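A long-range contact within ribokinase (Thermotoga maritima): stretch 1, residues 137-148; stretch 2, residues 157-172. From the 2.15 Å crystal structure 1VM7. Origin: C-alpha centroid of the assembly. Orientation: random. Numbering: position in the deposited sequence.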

ATOM      1  N   THR A 137      29.145  -4.851  19.710  1.00 37.17           N
ATOM      2  CA  THR A 137      28.947  -3.471  19.281  1.00 37.35           C
ATOM      3  C   THR A 137      27.935  -2.740  20.159  1.00 37.28           C
ATOM      4  O   THR A 137      28.136  -1.584  20.495  1.00 37.41           O
ATOM      5  CB  THR A 137      28.490  -3.443  17.845  1.00 37.20           C
ATOM      6  OG1 THR A 137      29.514  -4.049  17.055  1.00 38.62           O
ATOM      7  CG2 THR A 137      28.222  -2.022  17.362  1.00 37.32           C
ATOM      8  N   LEU A 138      26.850  -3.413  20.531  1.00 37.50           N
ATOM      9  CA  LEU A 138      25.824  -2.788  21.360  1.00 37.33           C
ATOM     10  C   LEU A 138      26.365  -2.386  22.729  1.00 37.41           C
ATOM     11  O   LEU A 138      25.915  -1.406  23.311  1.00 37.85           O
ATOM     12  CB  LEU A 138      24.630  -3.718  21.554  1.00 37.69           C
ATOM     13  CG  LEU A 138      23.461  -3.049  22.291  1.00 36.91           C
ATOM     14  CD1 LEU A 138      22.873  -1.936  21.433  1.00 37.44           C
ATOM     15  CD2 LEU A 138      22.394  -4.051  22.657  1.00 36.65           C
ATOM     16  N   SER A 139      27.338  -3.134  23.236  1.00 37.05           N
ATOM     17  CA  SER A 139      27.926  -2.816  24.531  1.00 36.82           C
ATOM     18  C   SER A 139      28.778  -1.543  24.479  1.00 36.80           C
ATOM     19  O   SER A 139      29.199  -1.027  25.516  1.00 36.42           O
ATOM     20  CB  SER A 139      28.741  -3.997  25.048  1.00 36.99           C
ATOM     21  OG  SER A 139      29.898  -4.207  24.259  1.00 37.97           O
ATOM     22  N   GLU A 140      29.040  -1.038  23.274  1.00 36.71           N
ATOM     23  CA  GLU A 140      29.710   0.255  23.129  1.00 36.81           C
ATOM     24  C   GLU A 140      28.777   1.440  23.425  1.00 35.97           C
ATOM     25  O   GLU A 140      29.239   2.565  23.539  1.00 36.44           O
ATOM     26  CB  GLU A 140      30.383   0.371  21.750  1.00 36.64           C
ATOM     27  CG  GLU A 140      31.601  -0.577  21.608  1.00 37.71           C
ATOM     28  CD  GLU A 140      32.365  -0.411  20.300  1.00 38.13           C
ATOM     29  OE1 GLU A 140      31.705  -0.287  19.250  1.00 41.42           O
ATOM     30  N   SER A 141      27.474   1.185  23.554  1.00 35.28           N
ATOM     31  CA  SER A 141      26.490   2.222  23.882  1.00 34.23           C
ATOM     32  C   SER A 141      26.244   2.331  25.389  1.00 33.72           C
ATOM     33  O   SER A 141      26.489   1.389  26.133  1.00 33.48           O
ATOM     34  CB  SER A 141      25.152   1.936  23.171  1.00 34.52           C
ATOM     35  OG  SER A 141      25.305   1.935  21.757  1.00 33.74           O
ATOM     36  N   ASP A 142      25.750   3.495  25.816  1.00 33.04           N
ATOM     37  CA  ASP A 142      25.464   3.783  27.221  1.00 32.32           C
ATOM     38  C   ASP A 142      23.990   3.995  27.495  1.00 31.82           C
ATOM     39  O   ASP A 142      23.547   3.817  28.619  1.00 30.58           O
ATOM     40  CB  ASP A 142      26.229   5.021  27.699  1.00 32.40           C
ATOM     41  CG  ASP A 142      27.699   4.931  27.415  1.00 31.96           C
ATOM     42  OD1 ASP A 142      28.413   4.203  28.127  1.00 31.92           O
ATOM     43  OD2 ASP A 142      28.137   5.582  26.454  1.00 33.41           O
ATOM     44  N   ILE A 143      23.238   4.364  26.463  1.00 31.97           N
ATOM     45  CA  ILE A 143      21.796   4.554  26.558  1.00 32.24           C
ATOM     46  C   ILE A 143      21.103   3.736  25.460  1.00 32.58           C
ATOM     47  O   ILE A 143      21.543   3.712  24.315  1.00 32.52           O
ATOM     48  CB  ILE A 143      21.386   6.037  26.409  1.00 32.18           C
ATOM     49  CG1 ILE A 143      22.020   6.904  27.502  1.00 32.48           C
ATOM     50  CG2 ILE A 143      19.855   6.171  26.412  1.00 32.21           C
ATOM     51  CD1 ILE A 143      21.843   8.417  27.278  1.00 32.52           C
ATOM     52  N   LEU A 144      20.024   3.067  25.830  1.00 33.01           N
ATOM     53  CA  LEU A 144      19.305   2.172  24.936  1.00 33.34           C
ATOM     54  C   LEU A 144      17.848   2.520  24.853  1.00 33.59           C
ATOM     55  O   LEU A 144      17.135   2.535  25.877  1.00 33.03           O
ATOM     56  CB  LEU A 144      19.423   0.716  25.411  1.00 33.53           C
ATOM     57  CG  LEU A 144      18.616  -0.356  24.650  1.00 32.91           C
ATOM     58  CD1 LEU A 144      19.020  -0.386  23.220  1.00 31.51           C
ATOM     59  CD2 LEU A 144      18.829  -1.732  25.284  1.00 33.64           C
ATOM     60  N   LEU A 145      17.392   2.793  23.624  1.00 33.86           N
ATOM     61  CA  LEU A 145      15.968   3.030  23.382  1.00 34.10           C
ATOM     62  C   LEU A 145      15.287   1.838  22.720  1.00 33.65           C
ATOM     63  O   LEU A 145      15.749   1.309  21.710  1.00 33.49           O
ATOM     64  CB  LEU A 145      15.713   4.261  22.541  1.00 34.65           C
ATOM     65  CG  LEU A 145      15.704   5.561  23.330  1.00 36.74           C
ATOM     66  CD1 LEU A 145      17.070   5.762  23.897  1.00 39.41           C
ATOM     67  CD2 LEU A 145      15.364   6.684  22.404  1.00 38.94           C
ATOM     68  N   LEU A 146      14.179   1.443  23.326  1.00 33.14           N
ATOM     69  CA  LEU A 146      13.402   0.300  22.902  1.00 33.03           C
ATOM     70  C   LEU A 146      11.955   0.730  22.773  1.00 32.55           C
ATOM     71  O   LEU A 146      11.526   1.674  23.432  1.00 32.62           O
ATOM     72  CB  LEU A 146      13.527  -0.825  23.931  1.00 33.07           C
ATOM     73  CG  LEU A 146      14.917  -1.410  24.176  1.00 31.37           C
ATOM     74  CD1 LEU A 146      14.974  -2.346  25.400  1.00 33.22           C
ATOM     75  CD2 LEU A 146      15.363  -2.154  22.933  1.00 31.90           C
ATOM     76  N   GLN A 147      11.224   0.045  21.896  1.00 32.82           N
ATOM     77  CA  GLN A 147       9.771   0.162  21.815  1.00 32.21           C
ATOM     78  C   GLN A 147       9.190  -1.241  21.711  1.00 32.71           C
ATOM     79  O   GLN A 147       9.839  -2.232  22.094  1.00 32.28           O
ATOM     80  CB  GLN A 147       9.319   1.043  20.656  1.00 32.48           C
ATOM     81  CG  GLN A 147      10.253   2.194  20.315  1.00 31.49           C
ATOM     82  CD  GLN A 147      11.567   1.788  19.667  1.00 33.22           C
ATOM     83  OE1 GLN A 147      11.622   0.854  18.863  1.00 33.76           O
ATOM     84  NE2 GLN A 147      12.635   2.533  19.985  1.00 32.50           N
ATOM     85  N   ASN A 148       7.954  -1.365  21.241  1.00 32.97           N
ATOM     86  CA  ASN A 148       7.381  -2.707  21.147  1.00 33.75           C
ATOM     87  C   ASN A 148       6.915  -3.047  19.740  1.00 33.96           C
ATOM     88  O   ASN A 148       5.879  -3.661  19.599  1.00 33.72           O
ATOM     89  CB  ASN A 148       6.228  -2.866  22.148  1.00 33.90           C
ATOM     90  CG  ASN A 148       5.744  -4.300  22.286  1.00 33.88           C
ATOM     91  OD1 ASN A 148       6.530  -5.235  22.320  1.00 34.19           O
ATOM     92  ND2 ASN A 148       4.443  -4.465  22.412  1.00 32.74           N
ATOM     93  N   GLU A 157      15.496  -9.246  25.448  1.00 31.98           N
ATOM     94  CA  GLU A 157      16.865  -9.692  25.585  1.00 32.67           C
ATOM     95  C   GLU A 157      17.805  -8.498  25.648  1.00 32.95           C
ATOM     96  O   GLU A 157      18.742  -8.516  26.429  1.00 32.92           O
ATOM     97  CB  GLU A 157      17.246 -10.647  24.444  1.00 33.44           C
ATOM     98  CG  GLU A 157      18.564 -11.386  24.646  1.00 34.02           C
ATOM     99  CD  GLU A 157      18.528 -12.374  25.801  1.00 36.74           C
ATOM    100  OE1 GLU A 157      17.551 -12.386  26.599  1.00 37.89           O
ATOM    101  OE2 GLU A 157      19.494 -13.153  25.913  1.00 39.17           O
ATOM    102  N   CYS A 158      17.549  -7.469  24.837  1.00 33.51           N
ATOM    103  CA  CYS A 158      18.323  -6.218  24.894  1.00 33.96           C
ATOM    104  C   CYS A 158      18.254  -5.531  26.249  1.00 33.89           C
ATOM    105  O   CYS A 158      19.269  -5.122  26.781  1.00 33.48           O
ATOM    106  CB  CYS A 158      17.827  -5.238  23.833  1.00 34.70           C
ATOM    107  SG  CYS A 158      18.408  -5.666  22.230  1.00 36.15           S
ATOM    108  N   ALA A 159      17.041  -5.379  26.777  1.00 34.20           N
ATOM    109  CA  ALA A 159      16.842  -4.761  28.086  1.00 34.01           C
ATOM    110  C   ALA A 159      17.520  -5.575  29.191  1.00 34.10           C
ATOM    111  O   ALA A 159      18.101  -5.009  30.136  1.00 33.46           O
ATOM    112  CB  ALA A 159      15.344  -4.597  28.372  1.00 33.96           C
ATOM    113  N   LYS A 160      17.467  -6.900  29.057  1.00 34.59           N
ATOM    114  CA  LYS A 160      18.166  -7.803  29.978  1.00 35.19           C
ATOM    115  C   LYS A 160      19.679  -7.626  29.932  1.00 34.93           C
ATOM    116  O   LYS A 160      20.333  -7.534  30.976  1.00 34.92           O
ATOM    117  CB  LYS A 160      17.853  -9.276  29.665  1.00 35.33           C
ATOM    118  CG  LYS A 160      16.455  -9.726  30.001  1.00 36.66           C
ATOM    119  CD  LYS A 160      16.320 -11.250  29.880  1.00 36.71           C
ATOM    120  CE  LYS A 160      16.777 -11.927  31.129  1.00 38.54           C
ATOM    121  NZ  LYS A 160      16.848 -13.408  30.954  1.00 40.90           N
ATOM    122  N   ARG A 161      20.240  -7.626  28.730  1.00 34.60           N
ATOM    123  CA  ARG A 161      21.689  -7.660  28.610  1.00 35.30           C
ATOM    124  C   ARG A 161      22.370  -6.288  28.669  1.00 35.12           C
ATOM    125  O   ARG A 161      23.570  -6.213  28.956  1.00 35.05           O
ATOM    126  CB  ARG A 161      22.102  -8.352  27.317  1.00 35.78           C
ATOM    127  CG  ARG A 161      21.702  -9.791  27.241  1.00 36.68           C
ATOM    128  CD  ARG A 161      22.707 -10.513  26.373  1.00 40.67           C
ATOM    129  NE  ARG A 161      22.123 -11.660  25.708  1.00 41.96           N
ATOM    130  CZ  ARG A 161      22.805 -12.484  24.927  1.00 43.30           C
ATOM    131  NH1 ARG A 161      24.112 -12.283  24.705  1.00 43.44           N
ATOM    132  NH2 ARG A 161      22.168 -13.507  24.359  1.00 43.89           N
ATOM    133  N   PHE A 162      21.631  -5.220  28.374  1.00 35.09           N
ATOM    134  CA  PHE A 162      22.238  -3.902  28.287  1.00 34.88           C
ATOM    135  C   PHE A 162      22.827  -3.443  29.603  1.00 35.38           C
ATOM    136  O   PHE A 162      22.140  -3.277  30.603  1.00 35.61           O
ATOM    137  CB  PHE A 162      21.264  -2.842  27.772  1.00 34.55           C
ATOM    138  CG  PHE A 162      21.954  -1.625  27.192  1.00 33.66           C
ATOM    139  CD1 PHE A 162      22.828  -1.750  26.112  1.00 33.71           C
ATOM    140  CD2 PHE A 162      21.734  -0.366  27.721  1.00 33.31           C
ATOM    141  CE1 PHE A 162      23.455  -0.653  25.582  1.00 32.39           C
ATOM    142  CE2 PHE A 162      22.355   0.739  27.192  1.00 31.50           C
ATOM    143  CZ  PHE A 162      23.210   0.594  26.117  1.00 33.74           C
ATOM    144  N   ASN A 163      24.136  -3.255  29.589  1.00 36.40           N
ATOM    145  CA  ASN A 163      24.789  -2.490  30.634  1.00 36.83           C
ATOM    146  C   ASN A 163      24.749  -1.026  30.186  1.00 36.68           C
ATOM    147  O   ASN A 163      25.544  -0.582  29.352  1.00 37.61           O
ATOM    148  CB  ASN A 163      26.210  -2.982  30.892  1.00 37.27           C
ATOM    149  CG  ASN A 163      26.752  -2.495  32.211  1.00 38.55           C
ATOM    150  OD1 ASN A 163      25.993  -2.033  33.069  1.00 41.35           O
ATOM    151  ND2 ASN A 163      28.070  -2.580  32.383  1.00 39.69           N
ATOM    152  N   GLY A 164      23.769  -0.312  30.717  1.00 36.07           N
ATOM    153  CA  GLY A 164      23.551   1.081  30.420  1.00 35.43           C
ATOM    154  C   GLY A 164      22.131   1.456  30.783  1.00 34.84           C
ATOM    155  O   GLY A 164      21.413   0.681  31.416  1.00 35.10           O
ATOM    156  N   ILE A 165      21.731   2.657  30.394  1.00 34.19           N
ATOM    157  CA  ILE A 165      20.395   3.147  30.676  1.00 33.99           C
ATOM    158  C   ILE A 165      19.441   2.566  29.637  1.00 33.26           C
ATOM    159  O   ILE A 165      19.658   2.693  28.437  1.00 33.13           O
ATOM    160  CB  ILE A 165      20.365   4.691  30.723  1.00 33.90           C
ATOM    161  CG1 ILE A 165      21.219   5.173  31.902  1.00 34.44           C
ATOM    162  CG2 ILE A 165      18.948   5.207  30.843  1.00 33.04           C
ATOM    163  CD1 ILE A 165      21.715   6.575  31.743  1.00 35.70           C
ATOM    164  N   VAL A 166      18.423   1.869  30.131  1.00 33.13           N
ATOM    165  CA  VAL A 166      17.434   1.203  29.307  1.00 32.42           C
ATOM    166  C   VAL A 166      16.117   1.979  29.425  1.00 32.59           C
ATOM    167  O   VAL A 166      15.553   2.110  30.528  1.00 31.66           O
ATOM    168  CB  VAL A 166      17.231  -0.274  29.725  1.00 32.33           C
ATOM    169  CG1 VAL A 166      16.200  -0.981  28.818  1.00 30.67           C
ATOM    170  CG2 VAL A 166      18.547  -1.020  29.704  1.00 31.85           C
ATOM    171  N   ILE A 167      15.685   2.506  28.268  1.00 32.40           N
ATOM    172  CA  ILE A 167      14.453   3.255  28.093  1.00 32.60           C
ATOM    173  C   ILE A 167      13.530   2.412  27.215  1.00 33.07           C
ATOM    174  O   ILE A 167      13.889   2.088  26.088  1.00 33.20           O
ATOM    175  CB  ILE A 167      14.709   4.593  27.379  1.00 32.51           C
ATOM    176  CG1 ILE A 167      15.676   5.455  28.208  1.00 32.06           C
ATOM    177  CG2 ILE A 167      13.386   5.300  27.127  1.00 32.68           C
ATOM    178  CD1 ILE A 167      16.363   6.611  27.470  1.00 32.52           C
ATOM    179  N   PHE A 168      12.358   2.048  27.751  1.00 33.10           N
ATOM    180  CA  PHE A 168      11.380   1.211  27.041  1.00 32.98           C
ATOM    181  C   PHE A 168      10.047   1.960  26.864  1.00 32.92           C
ATOM    182  O   PHE A 168       9.399   2.351  27.820  1.00 32.47           O
ATOM    183  CB  PHE A 168      11.178  -0.110  27.779  1.00 32.32           C
ATOM    184  CG  PHE A 168      10.081  -0.963  27.218  1.00 32.23           C
ATOM    185  CD1 PHE A 168      10.081  -1.336  25.898  1.00 32.03           C
ATOM    186  CD2 PHE A 168       9.035  -1.400  28.033  1.00 31.88           C
ATOM    187  CE1 PHE A 168       9.074  -2.121  25.392  1.00 32.67           C
ATOM    188  CE2 PHE A 168       8.034  -2.188  27.535  1.00 31.60           C
ATOM    189  CZ  PHE A 168       8.039  -2.550  26.215  1.00 32.35           C
ATOM    190  N   ASP A 169       9.698   2.196  25.607  1.00 33.15           N
ATOM    191  CA  ASP A 169       8.455   2.823  25.226  1.00 33.29           C
ATOM    192  C   ASP A 169       7.468   1.685  24.933  1.00 32.89           C
ATOM    193  O   ASP A 169       7.600   0.940  23.942  1.00 32.63           O
ATOM    194  CB  ASP A 169       8.711   3.685  24.002  1.00 34.11           C
ATOM    195  CG  ASP A 169       7.599   4.659  23.698  1.00 36.79           C
ATOM    196  OD1 ASP A 169       6.798   4.962  24.629  1.00 39.09           O
ATOM    197  OD2 ASP A 169       7.577   5.147  22.515  1.00 39.64           O
ATOM    198  N   PRO A 170       6.489   1.496  25.819  1.00 33.13           N
ATOM    199  CA  PRO A 170       5.645   0.312  25.703  1.00 33.13           C
ATOM    200  C   PRO A 170       4.563   0.523  24.627  1.00 33.30           C
ATOM    201  O   PRO A 170       3.377   0.510  24.909  1.00 33.07           O
ATOM    202  CB  PRO A 170       5.071   0.172  27.114  1.00 33.46           C
ATOM    203  CG  PRO A 170       4.939   1.633  27.582  1.00 33.30           C
ATOM    204  CD  PRO A 170       6.099   2.350  26.963  1.00 33.15           C
ATOM    205  N   ALA A 171       4.998   0.688  23.380  1.00 33.86           N
ATOM    206  CA  ALA A 171       4.117   1.107  22.301  1.00 33.82           C
ATOM    207  C   ALA A 171       4.249   0.150  21.099  1.00 33.86           C
ATOM    208  O   ALA A 171       5.333  -0.004  20.551  1.00 34.13           O
ATOM    209  CB  ALA A 171       4.470   2.517  21.908  1.00 34.03           C
ATOM    210  N   PRO A 172       3.174  -0.560  20.727  1.00 34.27           N
ATOM    211  CA  PRO A 172       1.909  -0.700  21.456  1.00 34.86           C
ATOM    212  C   PRO A 172       2.098  -1.456  22.747  1.00 35.44           C
ATOM    213  O   PRO A 172       3.078  -2.173  22.908  1.00 36.11           O
ATOM    214  CB  PRO A 172       1.046  -1.571  20.522  1.00 34.91           C
ATOM    215  CG  PRO A 172       2.037  -2.296  19.650  1.00 34.01           C
ATOM    216  CD  PRO A 172       3.146  -1.315  19.458  1.00 34.25           C
TER

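The polar core of this contact is a ladder of backbone hydrogen bonds between two parallel strands, 143-146 and 165-168, whose axes diverge by only 15°. Ile-165 N donates to Asp-142 O at 2.8 Å, and Leu-144 N returns the bond to Ile-165 O at 2.7 Å. The pattern then repeats: Ile-167 N to Leu-144 O at 2.8 Å, Leu-146 N to Ile-167 O at 2.9 Å, and Asp-169 N to Leu-146 O at 2.9 Å. This is the parallel rule in its plainest form, with alternate residues of each strand using both N and O across the gap. The intervening residues of stretch 1 lend their CA hydrogens, as where Ile-143 CA lies 3.4 Å from Ile-165 O.

Beyond the strands the pairing continues into loop. Asn-148 N donates to Ala-171 O at 3.0 Å, and the side-chain amide of Asn-148 finishes the seam, ND2 donating to Pro-172 O at 2.7 Å. The peptide bond before Pro-172 is cis. At the opposite end, Gly-164 lies beside Asp-142, and the lack of a side chain matters: an ideal CB there would sit 2.5 Å from Asp-142 O, a clash.

Strand alternation sorts the side chains onto two faces. Ile-143, Leu-145, Ile-165 and Ile-167 share one, where Ile-167 CD1 comes within 3.7 Å of both Ile-143 CG2 and Leu-145 CD1. Branched aliphatic groups fill this face without any polar contact between them.

The other face carries Leu-144, Leu-146, Val-166 and Phe-168, and here stretch 2 contributes twice: its helix 157-161 packs on this face, nearly antiparallel to strand 143-146, with axes 9.7 Å apart at closest approach. Leu-146 packs against both elements: its CD1 is 3.7 Å from Ala-159 CB and 3.9 Å from Val-166 CG1. Leu-144 CD2 reaches Cys-158 CB at 3.9 Å. A small alanine and a cysteine on the helix thus meet larger leucines on the strand.

Phe-162, the first residue to leave helical geometry, has the largest area covered by the opposing stretch. Its CA-to-CB bond points toward stretch 1, and Leu-144 CB sits over one ring face, 3.6 Å from the centroid of the Phe-162 ring, in a CH-pi contact. At the ring edge, Phe-162 CE1 lies 3.4 Å from Leu-138 O, a carbonyl that also accepts Ser-141 N at 3.0 Å within a type I turn. One aromatic residue therefore joins the turn, the strand and the helix end, within a contact that buries 955 Å² in total.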